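Local coordinates for protein short chain dehydrogenase (Mycobacterium smegmatis, PDB 3UCX) that probably works as an oxidoreductase of the short-chain dehydrogenase family, moving hydride between a nicotinamide adenine dinucleotide cofactor and a substrate, at residues G20-G24 and E232-A236; R88-V92 and A134-S138. One frame throughout, in Å; residues are numbered along the deposited sequence.

Interaction 1 of 2, residues G20-G24 and E232-A236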
ATOM      1  N   GLY A  20      -1.361  15.236  26.597  1.00 30.73           N
ATOM      2  CA  GLY A  20      -2.549  16.071  26.702  1.00 29.87           C
ATOM      3  C   GLY A  20      -3.574  15.391  27.581  1.00 28.01           C
ATOM      4  O   GLY A  20      -3.275  14.388  28.214  1.00 27.89           O
ATOM      5  N   PRO A  21      -4.797  15.933  27.626  1.00 27.43           N
ATOM      6  CA  PRO A  21      -5.840  15.446  28.521  1.00 26.61           C
ATOM      7  C   PRO A  21      -6.474  14.109  28.081  1.00 25.46           C
ATOM      8  O   PRO A  21      -7.125  13.438  28.884  1.00 25.05           O
ATOM      9  CB  PRO A  21      -6.879  16.573  28.457  1.00 28.21           C
ATOM     10  CG  PRO A  21      -6.737  17.104  27.070  1.00 28.33           C
ATOM     11  CD  PRO A  21      -5.272  17.033  26.769  1.00 28.46           C
ATOM     12  N   ALA A  22      -6.280  13.733  26.817  1.00 24.03           N
ATOM     13  CA  ALA A  22      -6.928  12.561  26.234  1.00 22.15           C
ATOM     14  C   ALA A  22      -5.948  11.389  26.192  1.00 20.87           C
ATOM     15  O   ALA A  22      -5.537  10.877  27.240  1.00 20.40           O
ATOM     16  CB  ALA A  22      -7.458  12.886  24.837  1.00 21.37           C
ATOM     17  N   LEU A  23      -5.546  10.974  24.992  1.00 19.95           N
ATOM     18  CA  LEU A  23      -4.727   9.759  24.860  1.00 19.26           C
ATOM     19  C   LEU A  23      -3.475   9.812  25.745  1.00 19.51           C
ATOM     20  O   LEU A  23      -3.109   8.815  26.379  1.00 20.13           O
ATOM     21  CB  LEU A  23      -4.329   9.542  23.407  1.00 18.12           C
ATOM     22  CG  LEU A  23      -3.456   8.314  23.145  1.00 17.52           C
ATOM     23  CD1 LEU A  23      -4.138   7.004  23.541  1.00 16.42           C
ATOM     24  CD2 LEU A  23      -3.023   8.305  21.680  1.00 16.57           C
ATOM     25  N   GLY A  24      -2.818  10.963  25.780  1.00 19.64           N
ATOM     26  CA  GLY A  24      -1.599  11.126  26.578  1.00 19.87           C
ATOM     27  C   GLY A  24      -1.745  10.765  28.044  1.00 20.22           C
ATOM     28  O   GLY A  24      -0.881  10.108  28.639  1.00 20.20           O
ATOM     29  N   GLU A 232      -9.730   5.490  24.108  1.00 17.11           N
ATOM     30  CA  GLU A 232      -8.390   5.866  24.529  1.00 17.51           C
ATOM     31  C   GLU A 232      -7.640   4.637  25.024  1.00 17.24           C
ATOM     32  O   GLU A 232      -6.464   4.440  24.669  1.00 16.37           O
ATOM     33  CB  GLU A 232      -8.446   6.954  25.601  1.00 18.22           C
ATOM     34  CG  GLU A 232      -8.924   8.287  25.055  1.00 19.33           C
ATOM     35  CD  GLU A 232      -8.950   9.388  26.096  1.00 20.66           C
ATOM     36  OE1 GLU A 232      -8.247   9.272  27.138  1.00 21.30           O
ATOM     37  OE2 GLU A 232      -9.648  10.393  25.845  1.00 21.09           O
ATOM     38  N   ASP A 233      -8.310   3.796  25.819  1.00 17.07           N
ATOM     39  CA  ASP A 233      -7.662   2.570  26.274  1.00 17.49           C
ATOM     40  C   ASP A 233      -7.267   1.648  25.112  1.00 16.25           C
ATOM     41  O   ASP A 233      -6.224   1.018  25.160  1.00 14.92           O
ATOM     42  CB  ASP A 233      -8.505   1.802  27.302  1.00 19.00           C
ATOM     43  CG  ASP A 233      -8.269   2.288  28.736  1.00 21.35           C
ATOM     44  OD1 ASP A 233      -7.109   2.525  29.158  1.00 20.97           O
ATOM     45  OD2 ASP A 233      -9.259   2.421  29.466  1.00 25.49           O
ATOM     46  N   GLU A 234      -8.105   1.539  24.089  1.00 15.61           N
ATOM     47  CA  GLU A 234      -7.803   0.611  22.986  1.00 15.19           C
ATOM     48  C   GLU A 234      -6.599   1.087  22.187  1.00 14.52           C
ATOM     49  O   GLU A 234      -5.787   0.278  21.723  1.00 14.14           O
ATOM     50  CB  GLU A 234      -9.034   0.399  22.073  1.00 15.24           C
ATOM     51  CG  GLU A 234     -10.065  -0.542  22.710  1.00 15.95           C
ATOM     52  CD  GLU A 234     -11.421  -0.582  22.005  1.00 16.44           C
ATOM     53  OE1 GLU A 234     -11.817   0.428  21.403  1.00 16.89           O
ATOM     54  OE2 GLU A 234     -12.084  -1.631  22.063  1.00 16.15           O
ATOM     55  N   VAL A 235      -6.477   2.396  22.020  1.00 14.19           N
ATOM     56  CA  VAL A 235      -5.333   2.938  21.289  1.00 13.75           C
ATOM     57  C   VAL A 235      -4.086   2.795  22.171  1.00 13.83           C
ATOM     58  O   VAL A 235      -3.003   2.370  21.698  1.00 13.91           O
ATOM     59  CB  VAL A 235      -5.567   4.397  20.861  1.00 13.77           C
ATOM     60  CG1 VAL A 235      -4.301   4.980  20.185  1.00 13.28           C
ATOM     61  CG2 VAL A 235      -6.803   4.478  19.961  1.00 13.16           C
ATOM     62  N   ALA A 236      -4.230   3.117  23.459  1.00 13.41           N
ATOM     63  CA  ALA A 236      -3.157   2.906  24.422  1.00 13.88           C
ATOM     64  C   ALA A 236      -2.643   1.462  24.450  1.00 14.18           C
ATOM     65  O   ALA A 236      -1.415   1.217  24.534  1.00 14.19           O
ATOM     66  CB  ALA A 236      -3.604   3.343  25.822  1.00 14.24           C
TER
HETATM   67  O   HOH W   1      -8.125  10.747  29.398  1.00 24.28           O

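Interaction 2 of 2, residues R88-V92 and A134-S138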
ATOM      1  N   ARG A  88      18.331   5.940  32.589  1.00 21.46           N
ATOM      2  CA  ARG A  88      18.014   5.088  31.458  1.00 21.01           C
ATOM      3  C   ARG A  88      16.683   5.470  30.828  1.00 18.77           C
ATOM      4  O   ARG A  88      15.838   6.077  31.476  1.00 18.12           O
ATOM      5  CB  ARG A  88      17.913   3.632  31.886  1.00 23.56           C
ATOM      6  CG  ARG A  88      16.741   3.305  32.813  1.00 26.38           C
ATOM      7  CD  ARG A  88      16.960   1.929  33.418  1.00 30.39           C
ATOM      8  NE  ARG A  88      17.339   1.054  32.307  1.00 33.89           N
ATOM      9  CZ  ARG A  88      16.548   0.177  31.709  1.00 33.54           C
ATOM     10  NH1 ARG A  88      15.318  -0.049  32.175  1.00 36.60           N
ATOM     11  NH2 ARG A  88      17.021  -0.522  30.664  1.00 31.65           N
ATOM     12  N   VAL A  89      16.511   5.056  29.578  1.00 17.07           N
ATOM     13  CA  VAL A  89      15.233   5.174  28.849  1.00 15.75           C
ATOM     14  C   VAL A  89      15.058   3.916  28.012  1.00 15.39           C
ATOM     15  O   VAL A  89      15.934   3.563  27.218  1.00 14.45           O
ATOM     16  CB  VAL A  89      15.203   6.405  27.918  1.00 15.26           C
ATOM     17  CG1 VAL A  89      13.916   6.428  27.080  1.00 14.63           C
ATOM     18  CG2 VAL A  89      15.338   7.691  28.713  1.00 15.42           C
ATOM     19  N   ASP A  90      13.910   3.254  28.180  1.00 15.53           N
ATOM     20  CA  ASP A  90      13.557   2.044  27.428  1.00 15.53           C
ATOM     21  C   ASP A  90      12.611   2.304  26.254  1.00 14.48           C
ATOM     22  O   ASP A  90      12.654   1.584  25.258  1.00 14.06           O
ATOM     23  CB  ASP A  90      12.900   1.062  28.397  1.00 16.87           C
ATOM     24  CG  ASP A  90      13.852   0.658  29.484  1.00 18.83           C
ATOM     25  OD1 ASP A  90      14.727  -0.167  29.160  1.00 19.49           O
ATOM     26  OD2 ASP A  90      13.779   1.226  30.607  1.00 19.11           O
ATOM     27  N   VAL A  91      11.776   3.325  26.382  1.00 14.00           N
ATOM     28  CA  VAL A  91      10.729   3.625  25.419  1.00 13.67           C
ATOM     29  C   VAL A  91      10.597   5.126  25.242  1.00 13.42           C
ATOM     30  O   VAL A  91      10.552   5.873  26.212  1.00 14.35           O
ATOM     31  CB  VAL A  91       9.339   3.062  25.878  1.00 13.37           C
ATOM     32  CG1 VAL A  91       8.249   3.382  24.855  1.00 13.35           C
ATOM     33  CG2 VAL A  91       9.435   1.558  26.124  1.00 13.91           C
ATOM     34  N   VAL A  92      10.510   5.579  24.002  1.00 13.31           N
ATOM     35  CA  VAL A  92      10.107   6.962  23.709  1.00 13.27           C
ATOM     36  C   VAL A  92       8.816   6.928  22.894  1.00 13.45           C
ATOM     37  O   VAL A  92       8.744   6.258  21.859  1.00 13.34           O
ATOM     38  CB  VAL A  92      11.202   7.713  22.943  1.00 13.81           C
ATOM     39  CG1 VAL A  92      10.678   9.063  22.458  1.00 14.12           C
ATOM     40  CG2 VAL A  92      12.467   7.892  23.817  1.00 13.60           C
ATOM     41  N   ALA A 134      20.529   6.799  24.944  1.00 13.37           N
ATOM     42  CA  ALA A 134      19.831   6.009  25.945  1.00 13.60           C
ATOM     43  C   ALA A 134      19.202   4.761  25.344  1.00 13.13           C
ATOM     44  O   ALA A 134      19.382   3.672  25.867  1.00 13.91           O
ATOM     45  CB  ALA A 134      18.796   6.852  26.678  1.00 13.32           C
ATOM     46  N   LEU A 135      18.508   4.909  24.224  1.00 13.04           N
ATOM     47  CA  LEU A 135      17.877   3.774  23.548  1.00 12.96           C
ATOM     48  C   LEU A 135      18.860   2.765  22.991  1.00 13.28           C
ATOM     49  O   LEU A 135      18.535   1.572  22.941  1.00 13.03           O
ATOM     50  CB  LEU A 135      16.960   4.276  22.436  1.00 12.61           C
ATOM     51  CG  LEU A 135      15.746   5.048  22.939  1.00 12.69           C
ATOM     52  CD1 LEU A 135      15.094   5.745  21.756  1.00 13.16           C
ATOM     53  CD2 LEU A 135      14.765   4.144  23.675  1.00 12.77           C
ATOM     54  N   GLU A 136      20.066   3.207  22.614  1.00 14.35           N
ATOM     55  CA  GLU A 136      21.108   2.277  22.162  1.00 15.74           C
ATOM     56  C   GLU A 136      21.476   1.333  23.291  1.00 15.84           C
ATOM     57  O   GLU A 136      21.624   0.127  23.068  1.00 16.29           O
ATOM     58  CB  GLU A 136      22.414   2.965  21.693  1.00 17.56           C
ATOM     59  CG  GLU A 136      22.298   3.843  20.482  1.00 20.01           C
ATOM     60  CD  GLU A 136      23.635   4.438  20.031  1.00 22.34           C
ATOM     61  OE1 GLU A 136      24.667   4.080  20.591  1.00 24.34           O
ATOM     62  OE2 GLU A 136      23.649   5.281  19.116  1.00 26.60           O
ATOM     63  N   GLU A 137      21.618   1.875  24.495  1.00 15.32           N
ATOM     64  CA  GLU A 137      22.055   1.077  25.635  1.00 15.99           C
ATOM     65  C   GLU A 137      20.955   0.093  26.061  1.00 15.67           C
ATOM     66  O   GLU A 137      21.232  -1.045  26.446  1.00 15.44           O
ATOM     67  CB  GLU A 137      22.440   1.953  26.834  1.00 16.40           C
ATOM     68  CG  GLU A 137      22.870   1.139  28.041  1.00 17.60           C
ATOM     69  CD  GLU A 137      23.212   1.953  29.277  1.00 18.66           C
ATOM     70  OE1 GLU A 137      23.100   3.206  29.271  1.00 19.22           O
ATOM     71  OE2 GLU A 137      23.588   1.308  30.283  1.00 19.50           O
ATOM     72  N   SER A 138      19.711   0.548  26.028  1.00 14.94           N
ATOM     73  CA  SER A 138      18.605  -0.304  26.437  1.00 14.76           C
ATOM     74  C   SER A 138      18.097  -1.243  25.310  1.00 15.21           C
ATOM     75  O   SER A 138      17.246  -2.088  25.565  1.00 15.19           O
ATOM     76  CB  SER A 138      17.464   0.563  26.960  1.00 14.81           C
ATOM     77  OG  SER A 138      16.920   1.354  25.925  1.00 13.67           O
TER
HETATM   78  O   HOH W   2      19.016   3.615  28.682  1.00 15.88           O
HETATM   79  O   HOH W   3      14.477  -1.829  27.022  1.00 21.29           O

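Interaction 1 of 2, residues G20-G24 and E232-A236
E232, in the first turn of helix 232-243, directs its CB toward the 20-24 turn, and its long side chain is what lets a carboxylate reach that turn. OE2 lies 3.5 Å from A22 CB. OE1 approaches A22 O to 3.2 Å, but both are acceptors, so no hydrogen bond joins them; instead OE1 accepts from T26 OG1 and from water 1 (2.7 Å to E232 OE1). The same water donates to P21 O (2.9 Å), although other acceptors compete for its protons. At the backbone, E232 O receives the helical bond from A236 N (2.9 Å) and also has L23 CD1 resting 3.6 Å away. D233 and E234 turn their CB atoms away from the turn: the first is paired with R29 and R30 of helix 23-33, the second with R228 and with S248 of the second subunit.

Segment 20-24 belongs to the glycine-rich turn of the Rossmann fold, which in this family cradles the dinucleotide. A22 N-caps helix 23-33 where the classical TGxxxGxG pattern has its middle glycine, and G24 holds the last one. A CB on G24 would come within 2.7 Å of G20 N, so the tight bend leaves no room for a side chain.

V235 returns to the interface with its CB pointing toward the turn, and its CG1 meets L23 CD2 at 3.9 Å; both branched side chains are buried. A236 completes the apolar patch. Its small methyl lets L23 CD1 approach to 4.3 Å from CB and 3.9 Å from N, while the same residue packs on T26, L27 and R30 of the neighbouring helix.

Interaction 2 of 2, residues R88-V92 and A134-S138
A single direct hydrogen bond spans 88-92 and 134-138: S138 OG donates to V89 O over 2.7 Å. Serine suits the last turn of helix 132-138 because its short side chain, with CB directed toward the other segment, brings a donor right up to a backbone carbonyl.

Water extends this polar seam. Water 2 accepts from V89 N (3.0 Å) and donates to A134 O (2.8 Å), although other acceptors compete for its protons; A134 O also takes the helical bond from S138 N (3.1 Å). Water 3 donates both to D90 OD1 (2.7 Å) and to S138 O (3.1 Å), bridging two acceptors that could not bond to each other.

Charge is handled inside 88-92. R88 NH1 and D90 OD2 form a short salt bridge of 2.5 Å, and OD2 also accepts from V13 N, which ties the pair to the start of strand 13-17. R88 NH2 then lies 3.9 Å from S138 CB, and D90 OD1 lies 3.6 Å from the same methylene.

The apolar contacts centre on L135, whose branched end fills the space beside the chain as it enters the sheet. Its CD2 lies 4.2 Å from V89 CG1, and its CD1 is 4.0 Å from V92 CG2; CD2 also makes a van der Waals contact with D90 O at 3.7 Å. A134, small enough for close approach, sets its CB 3.8 Å from V89 CB.

Strand 91-94 and strand 141-145 are parallel neighbours, joined through helices 110-130 and 132-138. The contact thus packs the last helical turns of a beta-alpha-beta crossover beside the entry to its first strand, as in the Rossmann fold.

Overall arrangement
Interaction 2 is nested along the chain inside the loop that interaction 1 closes. Their centres lie 23 Å apart and their nearest atoms about 10 Å apart, so they do not touch. The link runs through strand 91-94: interaction 2 packs against its entry, whereas N95, just past its end, touches L23 of interaction 1. Interaction 1 therefore lies at the C-terminal edge of the sheet, where family members bind the dinucleotide, and interaction 2 toward the N-terminal ends of the strands. Their centres are 9 and 18 Å, respectively, from that of the chain. Neither contact includes P104, A155 or K156, which line the pocket holding 2-(2-methoxyethoxy)ethanol.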